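Local coordinates for transcriptional regulator, TetR family (Legionella pneumophila subsp. pneumophila str. Philadelphia 1, PDB 3ON4), which probably binds DNA through an N-terminal helix-turn-helix domain and regulates transcription, as other members of the TetR family do, at residues E13-I23 / L57-K68; F131-L142 / S152-I160. All coordinates share one frame; numbering follows the deposited sequence.

Contact 1. Residues E13-I23 / L57-K68; sequences ERILAVAEALI and LGVAVISWHTDK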
# COMPACT_ATOMS: atom_id res chain seq x y z
N GLU A 13 2.93 25.05 -11.67
CA GLU A 13 2.98 23.75 -12.32
C GLU A 13 4.26 23.01 -11.97
O GLU A 13 4.23 21.80 -11.74
CB GLU A 13 2.82 23.85 -13.85
CG GLU A 13 3.18 22.51 -14.53
CD GLU A 13 2.54 22.28 -15.87
OE1 GLU A 13 2.19 23.27 -16.54
OE2 GLU A 13 2.41 21.10 -16.26
N ARG A 14 5.39 23.70 -11.91
CA ARG A 14 6.64 23.01 -11.58
C ARG A 14 6.62 22.51 -10.13
O ARG A 14 7.18 21.44 -9.82
CB ARG A 14 7.86 23.88 -11.88
CG ARG A 14 8.04 24.21 -13.35
CD ARG A 14 9.49 24.53 -13.71
NE ARG A 14 10.16 25.40 -12.75
CZ ARG A 14 11.48 25.56 -12.63
NH1 ARG A 14 11.95 26.39 -11.72
NH2 ARG A 14 12.33 24.90 -13.42
N ILE A 15 5.97 23.27 -9.25
CA ILE A 15 5.84 22.86 -7.84
C ILE A 15 4.99 21.61 -7.77
O ILE A 15 5.35 20.63 -7.12
CB ILE A 15 5.21 23.97 -6.93
CG1 ILE A 15 6.17 25.13 -6.75
CG2 ILE A 15 4.82 23.34 -5.57
CD1 ILE A 15 5.52 26.47 -6.28
N LEU A 16 3.86 21.63 -8.46
CA LEU A 16 2.97 20.48 -8.47
C LEU A 16 3.69 19.23 -9.01
O LEU A 16 3.59 18.15 -8.42
CB LEU A 16 1.72 20.77 -9.29
CG LEU A 16 0.72 21.72 -8.63
CD1 LEU A 16 -0.28 22.26 -9.67
CD2 LEU A 16 0.03 21.03 -7.45
N ALA A 17 4.43 19.40 -10.10
CA ALA A 17 5.09 18.24 -10.74
C ALA A 17 6.16 17.59 -9.84
O ALA A 17 6.24 16.34 -9.74
CB ALA A 17 5.65 18.62 -12.12
N VAL A 18 6.96 18.41 -9.16
CA VAL A 18 7.99 17.86 -8.26
C VAL A 18 7.35 17.31 -6.99
O VAL A 18 7.75 16.26 -6.51
CB VAL A 18 9.10 18.87 -7.88
CG1 VAL A 18 10.33 18.11 -7.29
CG2 VAL A 18 9.51 19.68 -9.05
N ALA A 19 6.31 17.98 -6.48
CA ALA A 19 5.62 17.49 -5.28
C ALA A 19 5.03 16.11 -5.53
O ALA A 19 5.16 15.17 -4.72
CB ALA A 19 4.53 18.49 -4.81
N GLU A 20 4.39 15.98 -6.69
CA GLU A 20 3.83 14.72 -7.13
C GLU A 20 4.90 13.61 -7.12
O GLU A 20 4.67 12.52 -6.62
CB GLU A 20 3.23 14.88 -8.52
CG GLU A 20 2.52 13.64 -9.05
CD GLU A 20 2.09 13.78 -10.52
OE1 GLU A 20 2.94 14.05 -11.41
OE2 GLU A 20 0.89 13.59 -10.80
N ALA A 21 6.06 13.92 -7.70
CA ALA A 21 7.17 13.01 -7.77
C ALA A 21 7.68 12.63 -6.39
O ALA A 21 7.86 11.43 -6.10
CB ALA A 21 8.31 13.60 -8.59
N LEU A 22 7.87 13.63 -5.52
CA LEU A 22 8.35 13.36 -4.16
C LEU A 22 7.38 12.49 -3.37
O LEU A 22 7.81 11.58 -2.65
CB LEU A 22 8.64 14.69 -3.43
CG LEU A 22 9.85 15.43 -4.01
CD1 LEU A 22 9.98 16.81 -3.37
CD2 LEU A 22 11.14 14.61 -3.84
N ILE A 23 6.08 12.76 -3.50
CA ILE A 23 5.05 12.01 -2.78
C ILE A 23 5.05 10.56 -3.28
O ILE A 23 5.07 9.61 -2.46
CB ILE A 23 3.65 12.65 -2.88
CG1 ILE A 23 3.64 14.00 -2.12
CG2 ILE A 23 2.59 11.68 -2.32
CD1 ILE A 23 2.40 14.89 -2.46
N LEU A 57 -1.13 22.15 -0.80
CA LEU A 57 -0.37 21.52 -1.87
C LEU A 57 -0.84 20.07 -2.02
O LEU A 57 -1.08 19.62 -3.15
CB LEU A 57 1.13 21.58 -1.61
CG LEU A 57 2.04 20.85 -2.60
CD1 LEU A 57 1.82 21.38 -4.02
CD2 LEU A 57 3.52 21.00 -2.17
N GLY A 58 -1.00 19.36 -0.91
CA GLY A 58 -1.49 17.99 -0.97
C GLY A 58 -2.81 17.86 -1.75
O GLY A 58 -2.95 17.02 -2.62
N VAL A 59 -3.78 18.71 -1.41
CA VAL A 59 -5.09 18.71 -2.08
C VAL A 59 -4.94 18.96 -3.58
O VAL A 59 -5.53 18.26 -4.42
CB VAL A 59 -6.01 19.78 -1.45
CG1 VAL A 59 -7.24 20.08 -2.34
CG2 VAL A 59 -6.45 19.35 -0.05
N ALA A 60 -4.14 19.96 -3.91
CA ALA A 60 -3.94 20.35 -5.30
C ALA A 60 -3.20 19.26 -6.12
O ALA A 60 -3.56 19.00 -7.27
CB ALA A 60 -3.19 21.72 -5.36
N VAL A 61 -2.20 18.60 -5.52
CA VAL A 61 -1.47 17.53 -6.19
C VAL A 61 -2.42 16.36 -6.51
O VAL A 61 -2.44 15.86 -7.63
CB VAL A 61 -0.29 17.01 -5.33
CG1 VAL A 61 0.28 15.70 -5.93
CG2 VAL A 61 0.79 18.08 -5.22
N ILE A 62 -3.23 15.95 -5.55
CA ILE A 62 -4.10 14.79 -5.79
C ILE A 62 -5.17 15.17 -6.82
O ILE A 62 -5.46 14.39 -7.71
CB ILE A 62 -4.79 14.24 -4.54
CG1 ILE A 62 -3.79 13.84 -3.48
CG2 ILE A 62 -5.63 12.98 -4.93
CD1 ILE A 62 -4.39 13.73 -2.06
N SER A 63 -5.72 16.38 -6.71
CA SER A 63 -6.73 16.83 -7.64
C SER A 63 -6.21 16.85 -9.10
O SER A 63 -6.88 16.36 -10.02
CB SER A 63 -7.28 18.20 -7.21
OG SER A 63 -8.30 18.64 -8.08
N TRP A 64 -5.01 17.43 -9.29
CA TRP A 64 -4.34 17.45 -10.58
C TRP A 64 -4.09 16.03 -11.14
O TRP A 64 -4.40 15.72 -12.31
CB TRP A 64 -3.02 18.15 -10.40
CG TRP A 64 -2.19 18.30 -11.61
CD1 TRP A 64 -2.58 18.77 -12.83
CD2 TRP A 64 -0.79 18.03 -11.71
NE1 TRP A 64 -1.51 18.78 -13.70
CE2 TRP A 64 -0.40 18.34 -13.03
CE3 TRP A 64 0.18 17.54 -10.81
CZ2 TRP A 64 0.92 18.18 -13.48
CZ3 TRP A 64 1.48 17.38 -11.26
CH2 TRP A 64 1.84 17.70 -12.57
N HIS A 65 -3.55 15.17 -10.28
CA HIS A 65 -3.22 13.81 -10.67
C HIS A 65 -4.48 13.06 -11.09
O HIS A 65 -4.45 12.32 -12.07
CB HIS A 65 -2.56 13.06 -9.51
CG HIS A 65 -2.04 11.70 -9.86
ND1 HIS A 65 -0.81 11.49 -10.44
CD2 HIS A 65 -2.55 10.46 -9.63
CE1 HIS A 65 -0.60 10.20 -10.59
NE2 HIS A 65 -1.64 9.55 -10.10
N THR A 66 -5.56 13.21 -10.33
CA THR A 66 -6.84 12.57 -10.66
C THR A 66 -7.37 13.03 -12.02
O THR A 66 -7.86 12.22 -12.82
CB THR A 66 -7.90 12.80 -9.58
OG1 THR A 66 -7.39 12.33 -8.31
CG2 THR A 66 -9.21 12.05 -9.92
N ASP A 67 -7.27 14.33 -12.29
CA ASP A 67 -7.67 14.88 -13.57
C ASP A 67 -6.86 14.28 -14.73
O ASP A 67 -7.41 14.00 -15.79
CB ASP A 67 -7.51 16.40 -13.59
CG ASP A 67 -8.61 17.12 -12.82
OD1 ASP A 67 -9.64 16.49 -12.46
OD2 ASP A 67 -8.45 18.34 -12.59
N LYS A 68 -5.56 14.13 -14.52
CA LYS A 68 -4.68 13.52 -15.52
C LYS A 68 -5.05 12.06 -15.78
O LYS A 68 -5.15 11.66 -16.95
CB LYS A 68 -3.22 13.59 -15.10
CG LYS A 68 -2.63 15.00 -15.17
CD LYS A 68 -1.12 14.99 -15.12
CE LYS A 68 -0.57 14.66 -13.74
NZ LYS A 68 0.94 14.69 -13.76
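Glu-20 meets both His-65 and Lys-68 with its carboxylate. His-65 ND1 gives Glu-20 OE2 a nearly straight hydrogen bond (2.7 Å, 167°); the oxygen lies at the imidazole edge, in the ring plane, while the nitrogen comes from above the carboxylate plane. Lys-68 NZ approaches on the syn side of both oxygens, 3.2 Å from Glu-20 OE1, adding a salt bridge. OE2 thus accepts from two donors, which should favour the charged carboxylate. An extended chain with CG anti to the backbone N (chi1 -176°) lets Glu-20 reach across.

Trp-64 lies between the polar and apolar halves. Leu-16 CB makes a CH-pi contact over one face of Trp-64, 4.2 Å from the centroid of its six-membered ring, and Lys-68 CE lies over the opposite face; the broad indole suits both. Farther along, Leu-16 is a knob among Leu-57, Ala-60, Val-61 and Trp-64, with its CD2 3.8 Å from Val-61 CG2. Small Ala-19 admits Val-61, whose CG1 meets Ile-23 CD1 tip to tip.

Segments 13-23 and 57-68 cross almost perpendicularly (-89°), their axes 9.7 Å apart at closest. This joins the first helix of the predicted TetR-type DNA-binding domain to helix 54-77, with helix 33-40 packed against Ala-19 and Leu-57 and helix 108-115 against Ile-23 and His-65.

Contact 2. Residues F131-L142 / S152-I160; sequences FELIIEWLKGVL and SLSLAKQII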
# COMPACT_ATOMS: atom_id res chain seq x y z
N PHE A 131 -9.76 6.92 -5.92
CA PHE A 131 -10.14 5.51 -6.00
C PHE A 131 -11.56 5.29 -6.53
O PHE A 131 -11.78 4.38 -7.32
CB PHE A 131 -9.89 4.81 -4.67
CG PHE A 131 -8.43 4.58 -4.42
CD1 PHE A 131 -7.72 3.69 -5.22
CD2 PHE A 131 -7.73 5.31 -3.46
CE1 PHE A 131 -6.36 3.51 -5.06
CE2 PHE A 131 -6.38 5.12 -3.29
CZ PHE A 131 -5.69 4.23 -4.09
N GLU A 132 -12.49 6.14 -6.11
CA GLU A 132 -13.86 6.07 -6.60
C GLU A 132 -13.89 6.22 -8.13
O GLU A 132 -14.62 5.49 -8.79
CB GLU A 132 -14.74 7.14 -5.91
CG GLU A 132 -15.05 6.74 -4.48
CD GLU A 132 -15.53 7.87 -3.59
OE1 GLU A 132 -15.85 8.97 -4.12
OE2 GLU A 132 -15.57 7.65 -2.35
N LEU A 133 -13.08 7.12 -8.68
CA LEU A 133 -13.01 7.31 -10.12
C LEU A 133 -12.47 6.07 -10.84
O LEU A 133 -13.02 5.64 -11.84
CB LEU A 133 -12.14 8.50 -10.46
CG LEU A 133 -12.13 8.90 -11.94
CD1 LEU A 133 -12.22 10.43 -12.10
CD2 LEU A 133 -10.90 8.34 -12.59
N ILE A 134 -11.41 5.48 -10.28
CA ILE A 134 -10.78 4.31 -10.86
C ILE A 134 -11.73 3.12 -10.83
O ILE A 134 -11.90 2.44 -11.83
CB ILE A 134 -9.45 3.93 -10.15
CG1 ILE A 134 -8.36 5.00 -10.34
CG2 ILE A 134 -8.95 2.53 -10.62
CD1 ILE A 134 -7.91 5.20 -11.73
N ILE A 135 -12.36 2.89 -9.67
CA ILE A 135 -13.28 1.78 -9.47
C ILE A 135 -14.51 1.89 -10.38
O ILE A 135 -14.88 0.92 -11.07
CB ILE A 135 -13.65 1.67 -7.98
CG1 ILE A 135 -12.40 1.24 -7.19
CG2 ILE A 135 -14.86 0.74 -7.77
CD1 ILE A 135 -12.52 1.45 -5.73
N GLU A 136 -15.10 3.09 -10.45
CA GLU A 136 -16.22 3.35 -11.36
C GLU A 136 -15.82 3.10 -12.82
O GLU A 136 -16.57 2.46 -13.56
CB GLU A 136 -16.76 4.77 -11.18
CG GLU A 136 -17.98 5.13 -12.06
CD GLU A 136 -19.13 4.14 -11.92
OE1 GLU A 136 -19.41 3.70 -10.77
OE2 GLU A 136 -19.75 3.80 -12.95
N TRP A 137 -14.64 3.57 -13.24
CA TRP A 137 -14.17 3.33 -14.62
C TRP A 137 -14.03 1.83 -14.92
O TRP A 137 -14.55 1.32 -15.92
CB TRP A 137 -12.83 4.00 -14.84
CG TRP A 137 -12.40 3.92 -16.25
CD1 TRP A 137 -12.77 4.74 -17.28
CD2 TRP A 137 -11.52 2.95 -16.80
NE1 TRP A 137 -12.17 4.34 -18.44
CE2 TRP A 137 -11.40 3.23 -18.18
CE3 TRP A 137 -10.84 1.84 -16.28
CZ2 TRP A 137 -10.61 2.48 -19.03
CZ3 TRP A 137 -10.05 1.08 -17.13
CH2 TRP A 137 -9.93 1.41 -18.49
N LEU A 138 -13.35 1.12 -14.03
CA LEU A 138 -13.18 -0.35 -14.14
C LEU A 138 -14.52 -1.12 -14.19
O LEU A 138 -14.72 -2.00 -15.05
CB LEU A 138 -12.31 -0.86 -12.98
CG LEU A 138 -10.80 -0.59 -13.02
CD1 LEU A 138 -10.10 -1.03 -11.72
CD2 LEU A 138 -10.20 -1.31 -14.24
N LYS A 139 -15.43 -0.80 -13.26
CA LYS A 139 -16.77 -1.38 -13.22
C LYS A 139 -17.52 -1.17 -14.52
O LYS A 139 -18.13 -2.10 -15.07
CB LYS A 139 -17.59 -0.77 -12.08
CG LYS A 139 -19.06 -1.22 -12.00
CD LYS A 139 -19.80 -0.25 -11.07
CE LYS A 139 -21.25 -0.55 -10.95
NZ LYS A 139 -22.04 0.72 -10.81
N GLY A 140 -17.48 0.06 -15.02
CA GLY A 140 -18.13 0.39 -16.31
C GLY A 140 -17.60 -0.40 -17.50
O GLY A 140 -18.39 -0.89 -18.33
N VAL A 141 -16.29 -0.51 -17.61
CA VAL A 141 -15.65 -1.28 -18.68
C VAL A 141 -16.10 -2.74 -18.59
O VAL A 141 -16.48 -3.37 -19.59
CB VAL A 141 -14.09 -1.18 -18.60
CG1 VAL A 141 -13.44 -2.17 -19.54
CG2 VAL A 141 -13.61 0.24 -18.94
N LEU A 142 -16.09 -3.27 -17.37
CA LEU A 142 -16.46 -4.67 -17.12
C LEU A 142 -17.93 -4.95 -17.41
O LEU A 142 -18.27 -6.04 -17.86
CB LEU A 142 -16.10 -5.08 -15.68
CG LEU A 142 -14.61 -5.17 -15.34
CD1 LEU A 142 -14.45 -5.31 -13.82
CD2 LEU A 142 -13.93 -6.34 -16.04
N SER A 152 -19.05 -7.03 -11.56
CA SER A 152 -18.21 -5.95 -12.09
C SER A 152 -17.56 -5.15 -10.95
O SER A 152 -16.39 -4.83 -11.00
CB SER A 152 -19.03 -5.00 -12.97
OG SER A 152 -19.35 -5.61 -14.22
N LEU A 153 -18.35 -4.83 -9.93
CA LEU A 153 -17.84 -4.08 -8.79
C LEU A 153 -16.82 -4.91 -8.01
O LEU A 153 -15.80 -4.38 -7.60
CB LEU A 153 -19.00 -3.67 -7.88
CG LEU A 153 -18.84 -2.46 -6.96
CD1 LEU A 153 -18.28 -1.21 -7.70
CD2 LEU A 153 -20.21 -2.16 -6.31
N SER A 154 -17.11 -6.20 -7.79
CA SER A 154 -16.21 -7.10 -7.08
C SER A 154 -14.88 -7.25 -7.83
O SER A 154 -13.79 -7.18 -7.22
CB SER A 154 -16.85 -8.48 -6.87
OG SER A 154 -15.91 -9.39 -6.27
N LEU A 155 -14.96 -7.45 -9.14
CA LEU A 155 -13.74 -7.61 -9.94
C LEU A 155 -12.97 -6.29 -10.05
O LEU A 155 -11.73 -6.28 -10.02
CB LEU A 155 -14.08 -8.16 -11.34
CG LEU A 155 -12.93 -8.56 -12.28
CD1 LEU A 155 -11.90 -9.42 -11.58
CD2 LEU A 155 -13.49 -9.31 -13.54
N ALA A 156 -13.70 -5.19 -10.21
CA ALA A 156 -13.05 -3.88 -10.24
C ALA A 156 -12.22 -3.70 -8.95
O ALA A 156 -11.09 -3.26 -8.99
CB ALA A 156 -14.10 -2.76 -10.40
N LYS A 157 -12.80 -4.05 -7.80
CA LYS A 157 -12.10 -3.91 -6.52
C LYS A 157 -10.93 -4.88 -6.36
O LYS A 157 -9.92 -4.51 -5.78
CB LYS A 157 -13.08 -4.00 -5.35
CG LYS A 157 -14.04 -2.78 -5.34
CD LYS A 157 -15.06 -2.82 -4.26
CE LYS A 157 -15.91 -1.55 -4.31
NZ LYS A 157 -17.16 -1.62 -3.51
N GLN A 158 -11.03 -6.09 -6.91
CA GLN A 158 -9.90 -7.02 -6.88
C GLN A 158 -8.75 -6.49 -7.72
O GLN A 158 -7.56 -6.55 -7.33
CB GLN A 158 -10.30 -8.41 -7.39
CG GLN A 158 -11.08 -9.25 -6.41
CD GLN A 158 -11.48 -10.58 -7.05
OE1 GLN A 158 -11.94 -10.58 -8.19
NE2 GLN A 158 -11.27 -11.68 -6.35
N ILE A 159 -9.10 -5.95 -8.88
CA ILE A 159 -8.10 -5.48 -9.79
C ILE A 159 -7.32 -4.33 -9.17
O ILE A 159 -6.09 -4.35 -9.19
CB ILE A 159 -8.69 -5.02 -11.14
CG1 ILE A 159 -9.16 -6.23 -11.96
CG2 ILE A 159 -7.63 -4.25 -11.96
CD1 ILE A 159 -10.04 -5.81 -13.14
N ILE A 160 -8.01 -3.33 -8.61
CA ILE A 160 -7.28 -2.17 -8.06
C ILE A 160 -6.51 -2.57 -6.81
O ILE A 160 -5.43 -2.04 -6.58
CB ILE A 160 -8.19 -0.90 -7.85
CG1 ILE A 160 -7.34 0.37 -7.52
CG2 ILE A 160 -9.23 -1.12 -6.79
CD1 ILE A 160 -6.11 0.64 -8.44
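Ala-156 and Ile-160 provide the knobs of an apolar interface. The methyl of Ala-156 sits among Ile-135, Leu-138, Lys-139 and Leu-142, its CB 3.7 Å from Leu-138 CB; so small a side chain lets the axes of segments 131-142 and 152-160 approach to 8.3 Å, at 128° between their directions. Ile-160 fills the next hole: CG1, anti to the backbone N (chi1 -169°), reaches the edge of the Phe-131 ring, CD1 meets Ile-134 CG2 at 4.0 Å, and CG2 turns to Ile-135 CG1. Leu-142 crosses Leu-155 at about a right angle, its CD1 3.8 Å from Leu-155 CB.

Residues with polar ends contribute mainly carbon here. Lys-139 lays CD against Leu-153 CD1 (3.8 Å), its aliphatic chain suiting a partly exposed margin. Ser-152 is compact enough to bring CB within 3.7 Å of Lys-139 O, while its OG bonds to the carbonyl of Asp-148. Lys-157 sends its ammonium to the second subunit, forming a salt bridge with Asp-175 and a cation-pi contact with Phe-178 there.

No hydrogen bond joins the two segments, so side-chain shape and burial of hydrocarbon hold this obliquely crossing pair of helices together in the C-terminal domain, while the ammonium of Lys-157 also serves the dimer.

How the contacts relate
Contact 1 is partly buried and joins the predicted N-terminal DNA-binding region to helix 54-77; contact 2 is buried within the C-terminal domain, beside the second subunit. Their centres lie 23 Å apart, on opposite sides of the chain's centre. They share no helix, yet segments 57-68 and 131-142 touch, Thr-66 CG2 packing on Leu-133 CD1 at 4.1 Å. Helix 54-77 also reaches Ile-134 through Ile-69 and Leu-73. The chemistry follows position. Contact 1 adds a charged network to its apolar centre, whereas contact 2 has no polar bond between its segments and relies on aliphatic packing.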